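Local coordinates for YkuI protein (Bacillus subtilis, PDB 2BAS), which binds the second messenger cyclic di-GMP through its EAL domain and is probably a phosphodiesterase that cleaves it, at residues Phe100-Asp106 with Lys136-Arg142; Ala115-Met119 with Ile147-Glu153; Cys332-Ile336 with Asp395-Gly399. All coordinates share one frame; numbering follows the deposited sequence.

Contact 1. Residues Phe100-Asp106 with Lys136-Arg142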
# COMPACT_ATOMS: atom_id res chain seq x y z
N PHE A 100 23.98 1.57 28.97
CA PHE A 100 23.30 2.79 28.50
C PHE A 100 23.33 3.93 29.52
O PHE A 100 23.52 5.09 29.15
CB PHE A 100 21.85 2.50 28.07
CG PHE A 100 21.72 1.94 26.68
CD1 PHE A 100 21.48 0.59 26.47
CD2 PHE A 100 21.83 2.78 25.57
CE1 PHE A 100 21.36 0.08 25.17
CE2 PHE A 100 21.70 2.27 24.27
CZ PHE A 100 21.46 0.92 24.07
N LEU A 101 23.16 3.60 30.81
CA LEU A 101 23.20 4.60 31.88
C LEU A 101 24.50 5.42 31.91
O LEU A 101 24.58 6.46 32.56
CB LEU A 101 22.98 3.95 33.26
CG LEU A 101 21.60 3.64 33.85
CD1 LEU A 101 21.78 3.00 35.22
CD2 LEU A 101 20.73 4.88 33.97
N GLU A 102 25.52 4.94 31.19
CA GLU A 102 26.82 5.61 31.11
C GLU A 102 26.96 6.45 29.84
O GLU A 102 27.63 7.47 29.84
CB GLU A 102 27.97 4.60 31.19
CG GLU A 102 27.94 3.67 32.41
CD GLU A 102 27.97 4.41 33.75
OE1 GLU A 102 28.82 5.30 33.94
OE2 GLU A 102 27.13 4.07 34.61
N ALA A 103 26.31 6.01 28.76
CA ALA A 103 26.41 6.70 27.47
C ALA A 103 25.49 7.92 27.34
O ALA A 103 24.90 8.38 28.31
CB ALA A 103 26.17 5.72 26.34
N ASP A 104 25.36 8.41 26.11
CA ASP A 104 24.56 9.59 25.79
C ASP A 104 23.08 9.41 26.12
O ASP A 104 22.49 8.37 25.83
CB ASP A 104 24.74 9.95 24.31
CG ASP A 104 26.20 10.02 23.88
OD1 ASP A 104 26.51 10.80 22.96
OD2 ASP A 104 27.05 9.30 24.46
N SER A 105 22.50 10.45 26.72
CA SER A 105 21.12 10.44 27.23
C SER A 105 19.99 10.43 26.17
O SER A 105 18.80 10.44 26.51
CB SER A 105 20.95 11.63 28.19
OG SER A 105 19.75 11.55 28.94
N ASP A 106 20.36 10.40 24.89
CA ASP A 106 19.37 10.51 23.81
C ASP A 106 19.36 9.31 22.86
O ASP A 106 18.57 9.26 21.91
CB ASP A 106 19.63 11.79 23.00
CG ASP A 106 20.93 11.71 22.20
OD1 ASP A 106 20.87 11.90 20.96
OD2 ASP A 106 22.00 11.45 22.80
N LYS A 136 16.25 5.10 37.62
CA LYS A 136 17.70 5.33 37.59
C LYS A 136 18.09 6.43 36.59
O LYS A 136 19.26 6.80 36.50
CB LYS A 136 18.46 4.03 37.31
CG LYS A 136 18.19 2.94 38.32
CD LYS A 136 18.88 1.64 37.96
CE LYS A 136 18.76 0.66 39.13
NZ LYS A 136 19.60 -0.56 38.95
N GLY A 137 17.11 6.93 35.85
CA GLY A 137 17.33 8.06 34.95
C GLY A 137 17.23 7.84 33.45
O GLY A 137 17.75 8.65 32.68
N ILE A 138 16.58 6.75 33.02
CA ILE A 138 16.34 6.51 31.59
C ILE A 138 14.88 6.78 31.24
O ILE A 138 13.98 6.02 31.63
CB ILE A 138 16.69 5.07 31.13
CG1 ILE A 138 18.16 4.74 31.34
CG2 ILE A 138 16.37 4.91 29.65
CD1 ILE A 138 18.57 3.35 30.86
N GLU A 139 14.65 7.86 30.50
CA GLU A 139 13.31 8.24 30.09
C GLU A 139 12.67 7.14 29.23
O GLU A 139 13.29 6.65 28.29
CB GLU A 139 13.36 9.58 29.35
CG GLU A 139 13.87 10.74 30.22
CD GLU A 139 14.14 12.02 29.44
OE1 GLU A 139 13.73 13.11 29.92
OE2 GLU A 139 14.74 11.95 28.35
N LEU A 140 11.45 6.76 29.58
CA LEU A 140 10.73 5.67 28.91
C LEU A 140 10.58 5.84 27.40
O LEU A 140 10.45 4.84 26.67
CB LEU A 140 9.35 5.45 29.54
CG LEU A 140 9.31 4.93 30.98
CD1 LEU A 140 7.91 5.06 31.56
CD2 LEU A 140 9.81 3.49 31.07
N HIS A 141 10.61 7.09 26.93
CA HIS A 141 10.44 7.38 25.51
C HIS A 141 11.65 6.96 24.69
O HIS A 141 11.64 7.06 23.47
CB HIS A 141 10.08 8.86 25.27
CG HIS A 141 11.19 9.83 25.56
ND1 HIS A 141 11.13 10.75 26.58
CD2 HIS A 141 12.38 10.05 24.93
CE1 HIS A 141 12.23 11.48 26.59
NE2 HIS A 141 13.00 11.07 25.60
N ARG A 142 12.70 6.49 25.36
CA ARG A 142 13.91 6.05 24.67
C ARG A 142 13.89 4.58 24.28
O ARG A 142 14.78 4.10 23.56
CB ARG A 142 15.13 6.32 25.55
CG ARG A 142 15.53 7.79 25.63
CD ARG A 142 16.57 8.00 26.72
NE ARG A 142 17.80 7.25 26.47
CZ ARG A 142 18.76 7.04 27.36
NH1 ARG A 142 18.66 7.53 28.59
NH2 ARG A 142 19.83 6.34 27.01
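Two helix-to-strand connections of the EAL domain's α/β barrel meet at the N-terminal end of its parallel strands: Phe100 of helix 82-100, and Leu101 with the residues after it, lie against Ile138 and Arg142, which precede strand 143-147. Between 100-106 and 136-142 themselves the contact is packing; the hydrogen bonds lie just beyond, from Arg142 to Leu107 and Ile109.

At one end Leu101 supplies the apolar contact. Its CD2 reaches Ile138 CG1 at 3.7 Å and the backbone Lys136 O at 3.5 Å. The chain is extended to CD1 (chi2 180°), which meets the first carbon of the lysine chain, Lys136 CB, at 4.1 Å, the two side chains crossing nearly at right angles; beyond CB the lysine runs off to Tyr133, with which it makes a cation-pi contact. Gly137, at positive phi, ends helix 124-135 in a Schellman motif, and Ile138 follows directly. Phe100 CB lies behind, 4.4 Å from Ile138 CD1, and its ring continues into the barrel wall against Tyr56, Val58 and Ile109.

Arg142 carries the other end. Bent at chi3 (61°), its chain lays the guanidinium against the 104-106 backbone. Ser105 O sits over one face, 3.1 Å above the plane, while Ile138 CG2 covers the opposite face, so the flat group is held between a carbonyl and a methyl. Ser105 O accepts no bond from it, the angle to NE being poor; NE instead donates to Leu107 O. Asp106 directs its carboxylate away to a salt bridge with Arg267. At the far tip of the guanidinium, Arg142 NH2 lies 3.5 Å from Asp104 O and 4.3 Å from Phe100 CD2, approaching both obliquely.

Contact 2. Residues Ala115-Met119 with Ile147-Glu153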
# COMPACT_ATOMS: atom_id res chain seq x y z
N ALA A 115 6.82 -11.92 21.77
CA ALA A 115 5.45 -11.60 22.16
C ALA A 115 4.84 -12.65 23.10
O ALA A 115 4.12 -12.29 24.05
CB ALA A 115 4.59 -11.43 20.93
N ASN A 116 5.11 -13.92 22.85
CA ASN A 116 4.60 -15.00 23.69
C ASN A 116 5.18 -14.94 25.11
O ASN A 116 4.43 -15.07 26.08
CB ASN A 116 4.88 -16.38 23.07
CG ASN A 116 4.40 -16.49 21.63
OD1 ASN A 116 3.23 -16.21 21.32
ND2 ASN A 116 5.30 -16.92 20.75
N LEU A 117 6.49 -14.73 25.23
CA LEU A 117 7.13 -14.59 26.55
C LEU A 117 6.59 -13.37 27.28
O LEU A 117 6.34 -13.41 28.49
CB LEU A 117 8.65 -14.47 26.44
CG LEU A 117 9.44 -15.64 25.85
CD1 LEU A 117 10.93 -15.33 25.90
CD2 LEU A 117 9.14 -16.95 26.58
N LEU A 118 6.39 -12.30 26.52
CA LEU A 118 5.91 -11.04 27.04
C LEU A 118 4.48 -11.18 27.58
O LEU A 118 4.16 -10.68 28.66
CB LEU A 118 5.98 -9.99 25.93
CG LEU A 118 6.01 -8.51 26.29
CD1 LEU A 118 7.23 -8.17 27.13
CD2 LEU A 118 6.01 -7.68 25.02
N MSE A 119 3.64 -11.89 26.84
CA MSE A 119 2.22 -11.98 27.15
C MSE A 119 1.88 -13.00 28.25
O MSE A 119 0.71 -13.13 28.62
CB MSE A 119 1.43 -12.28 25.88
CG MSE A 119 0.01 -11.75 25.90
SE MSE A 119 -0.05 -9.79 25.99
CE MSE A 119 -1.85 -9.57 26.63
N ILE A 147 8.34 -6.03 18.23
CA ILE A 147 7.46 -7.17 18.36
C ILE A 147 7.37 -7.94 17.03
O ILE A 147 7.40 -7.34 15.95
CB ILE A 147 6.04 -6.74 18.83
CG1 ILE A 147 6.12 -5.85 20.08
CG2 ILE A 147 5.18 -7.96 19.14
CD1 ILE A 147 6.63 -6.57 21.34
N THR A 148 7.30 -9.26 17.13
CA THR A 148 7.13 -10.13 15.97
C THR A 148 5.79 -10.85 16.13
O THR A 148 5.67 -11.76 16.96
CB THR A 148 8.27 -11.16 15.84
OG1 THR A 148 9.54 -10.51 16.00
CG2 THR A 148 8.23 -11.86 14.48
N GLU A 149 4.80 -10.44 15.34
CA GLU A 149 3.45 -11.02 15.44
C GLU A 149 3.31 -12.28 14.60
O GLU A 149 2.28 -12.94 14.65
CB GLU A 149 2.39 -10.01 15.01
CG GLU A 149 2.59 -8.61 15.53
CD GLU A 149 1.82 -7.62 14.70
OE1 GLU A 149 0.75 -7.99 14.17
OE2 GLU A 149 2.29 -6.48 14.57
N HIS A 150 4.34 -12.58 13.82
CA HIS A 150 4.37 -13.81 13.04
C HIS A 150 4.24 -15.02 13.97
O HIS A 150 3.48 -15.95 13.70
CB HIS A 150 5.65 -13.87 12.20
CG HIS A 150 6.04 -15.25 11.76
ND1 HIS A 150 5.27 -16.00 10.89
CD2 HIS A 150 7.11 -16.01 12.07
CE1 HIS A 150 5.85 -17.17 10.69
NE2 HIS A 150 6.97 -17.20 11.40
N ASN A 151 4.95 -14.96 15.09
CA ASN A 151 5.03 -16.08 16.02
C ASN A 151 3.85 -16.26 16.99
O ASN A 151 3.79 -17.26 17.71
CB ASN A 151 6.33 -15.97 16.82
CG ASN A 151 7.56 -16.07 15.94
OD1 ASN A 151 7.64 -16.94 15.07
ND2 ASN A 151 8.52 -15.18 16.16
N PHE A 152 2.91 -15.31 16.99
CA PHE A 152 1.93 -15.21 18.08
C PHE A 152 0.81 -16.25 18.09
O PHE A 152 -0.01 -16.31 17.17
CB PHE A 152 1.35 -13.79 18.15
CG PHE A 152 0.79 -13.43 19.49
CD1 PHE A 152 1.57 -13.55 20.64
CD2 PHE A 152 -0.50 -12.96 19.61
CE1 PHE A 152 1.07 -13.22 21.89
CE2 PHE A 152 -1.02 -12.61 20.85
CZ PHE A 152 -0.24 -12.75 22.00
N GLU A 153 0.78 -17.06 19.15
CA GLU A 153 -0.25 -18.08 19.33
C GLU A 153 -1.47 -17.53 20.06
O GLU A 153 -2.58 -18.06 19.90
CB GLU A 153 0.28 -19.29 20.10
CG GLU A 153 1.13 -20.26 19.28
CD GLU A 153 2.55 -19.76 19.06
OE1 GLU A 153 3.04 -18.94 19.88
OE2 GLU A 153 3.19 -20.19 18.08
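Short helix 115-118 lies beside the loop that leaves strand 143-147, with Ala115 CA 6.2 Å from Ile147 CA and Asn116 CA equally near Phe152 CA, while residues 149-151 make a helix-like turn that lacks the hydrogen-bond pattern of a helix. Ala115 fits into the bend of this loop: its CB is 3.9 Å from Ile147 CG2 and 3.7 Å from Phe152 CD1.

The polar link is the Asn116 amide, which uses both its ends on the loop backbone. OD1 accepts from Glu153 N at 3.4 Å, and ND2 donates to Asn151 O over a similar length. Both bonds are nearly straight but weak through their length. The amide lies almost parallel to the Phe152 ring, the planes 4° apart, with OD1 beside the CD1 corner rather than centred on the ring. An alanine in place of this asparagine is likely to leave Glu153 N and Asn151 O without these partners, and the loop less firmly tied to the helix.

Phe152 reaches back to the helix because its CG stands anti to the backbone N (chi1 -157°). The far end of the ring then meets Met119, a selenomethionine, whose CG comes to the ring edge near its plane, 4.0 Å from Phe152 CZ. Deeper in, Leu118 and Ile147 cross at about a right angle, Leu118 CD2 being 3.9 Å from Ile147 CD1.

The pairing lies at the C-terminal end of the parallel barrel strands, the end at which α/β barrels carry their active sites. Helix 156-167 closes one flank, Leu159 against Phe152 and Met162 against Leu118 and Met119; Leu117 packs on helix 82-100, and Ile147 is bonded through its backbone to Ala174 of strand 172-178.

Contact 3. Residues Cys332-Ile336 with Asp395-Gly399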
# COMPACT_ATOMS: atom_id res chain seq x y z
N CYS A 332 4.05 4.01 -31.16
CA CYS A 332 4.16 4.20 -29.70
C CYS A 332 2.89 4.04 -28.89
O CYS A 332 2.84 4.45 -27.73
CB CYS A 332 4.80 5.55 -29.39
SG CYS A 332 3.93 6.98 -30.07
N SER A 333 1.86 3.42 -29.45
CA SER A 333 0.64 3.18 -28.68
C SER A 333 -0.06 1.87 -29.04
O SER A 333 0.25 1.26 -30.04
CB SER A 333 -0.31 4.39 -28.73
OG SER A 333 -0.68 4.76 -30.05
N PHE A 334 -1.00 1.44 -28.20
CA PHE A 334 -1.78 0.23 -28.50
C PHE A 334 -3.25 0.43 -28.13
O PHE A 334 -4.10 -0.36 -28.48
CB PHE A 334 -1.19 -1.04 -27.84
CG PHE A 334 -1.47 -1.13 -26.36
CD1 PHE A 334 -2.53 -1.91 -25.90
CD2 PHE A 334 -0.69 -0.44 -25.45
CE1 PHE A 334 -2.81 -2.00 -24.54
CE2 PHE A 334 -0.94 -0.52 -24.09
CZ PHE A 334 -2.01 -1.30 -23.63
N ARG A 335 -3.54 1.52 -27.44
CA ARG A 335 -4.94 1.89 -27.15
C ARG A 335 -5.08 3.40 -27.07
O ARG A 335 -4.24 4.08 -26.46
CB ARG A 335 -5.45 1.24 -25.87
CG ARG A 335 -6.95 1.19 -25.80
CD ARG A 335 -7.45 0.84 -24.42
NE ARG A 335 -7.34 -0.59 -24.10
CZ ARG A 335 -6.42 -1.12 -23.31
NH1 ARG A 335 -6.43 -2.42 -23.06
NH2 ARG A 335 -5.49 -0.35 -22.75
N ILE A 336 -6.13 3.91 -27.72
CA ILE A 336 -6.49 5.34 -27.68
C ILE A 336 -8.01 5.51 -27.53
O ILE A 336 -8.78 4.79 -28.18
CB ILE A 336 -5.98 6.09 -28.94
CG1 ILE A 336 -4.49 5.83 -29.14
CG2 ILE A 336 -6.25 7.61 -28.85
CD1 ILE A 336 -3.87 6.51 -30.35
N ASP A 395 -1.57 -3.14 -17.21
CA ASP A 395 -2.79 -3.06 -18.02
C ASP A 395 -3.69 -4.26 -17.74
O ASP A 395 -3.26 -5.40 -17.89
CB ASP A 395 -2.47 -3.01 -19.51
CG ASP A 395 -3.71 -2.90 -20.38
OD1 ASP A 395 -4.10 -3.93 -20.94
OD2 ASP A 395 -4.30 -1.80 -20.49
N LEU A 396 -4.94 -4.01 -17.34
CA LEU A 396 -5.84 -5.10 -16.95
C LEU A 396 -6.18 -6.10 -18.05
O LEU A 396 -6.36 -7.29 -17.77
CB LEU A 396 -7.12 -4.59 -16.28
CG LEU A 396 -7.10 -4.56 -14.75
CD1 LEU A 396 -8.46 -4.14 -14.22
CD2 LEU A 396 -6.69 -5.91 -14.15
N GLU A 397 -6.25 -5.63 -19.29
CA GLU A 397 -6.58 -6.50 -20.41
C GLU A 397 -5.37 -7.28 -20.91
O GLU A 397 -5.40 -8.50 -20.96
CB GLU A 397 -7.26 -5.74 -21.55
CG GLU A 397 -8.64 -5.18 -21.17
CD GLU A 397 -9.27 -4.27 -22.23
OE1 GLU A 397 -8.60 -3.93 -23.24
OE2 GLU A 397 -10.45 -3.89 -22.04
N THR A 398 -4.30 -6.57 -21.27
CA THR A 398 -3.13 -7.21 -21.89
C THR A 398 -2.22 -7.95 -20.91
O THR A 398 -1.64 -8.99 -21.25
CB THR A 398 -2.30 -6.24 -22.77
OG1 THR A 398 -1.62 -5.28 -21.96
CG2 THR A 398 -3.19 -5.52 -23.77
N GLY A 399 -2.11 -7.43 -19.69
CA GLY A 399 -1.32 -8.07 -18.64
C GLY A 399 0.15 -7.69 -18.66
O GLY A 399 1.01 -8.47 -18.25
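Arg335 reaches from strand 335-340 to two acidic residues of the turn after strand 388-394. Its NH2 donates to Asp395 OD2 at 2.9 Å, on the syn side but tilted out of the carboxylate plane, and the two flat groups are nearly coplanar, 22° apart. NH1 is bonded to Glu397 OE1 at 2.6 Å, meeting that carboxylate from above its plane; weaker, longer bonds also run from NH1 to both oxygens of Asp395. A bend at chi3 (-78°) swings the guanidinium so that its edge faces the acids, making a salt-bridge network.

Beside it, the Phe334 ring turns its edge to Asp395, CZ lying 3.9 Å from OD2, and its CE1 touches the methyl Thr398 CG2 at 3.6 Å.

A second shell fixes the acids. Asp395 OD1 takes the backbone Thr398 N nearly along its C-O axis (2.7 Å) and Thr398 OG1 from above the carboxylate plane, leaving OD2 turned to the arginine. Glu397 OE2 is held by Tyr363 OH, and Arg335 NH2 has another anionic partner in Asp418 of strand 413-419, so three carboxylates gather round the one guanidinium, which probably offsets part of their mutual repulsion.

The Asp395-Thr398 bonding is an Asx motif, placed in the hairpin turn between strands 388-394 and 401-409 of a six-stranded antiparallel sheet whose strand order is consistent with a PAS-like domain.

How the contacts relate
From the N terminus, the chain leaves helix 82-100 through 100-106, runs along strand 108-112 into 115-119, returns by helix 124-135 to 136-142, and passes along strand 143-147 into 147-153. Contacts 1 and 2 therefore cross, each closing a loop of about 30 residues. They join the same two neighbouring strand-helix units at opposite strand ends, with centres about 26 Å apart. After the barrel and the long helix 271-311, contact 3 closes a separate, 58-residue loop, bringing a central strand's start to a turn beyond the outermost strand 388-394. It lies in series with the others, its centre about 46 Å from that of contact 2.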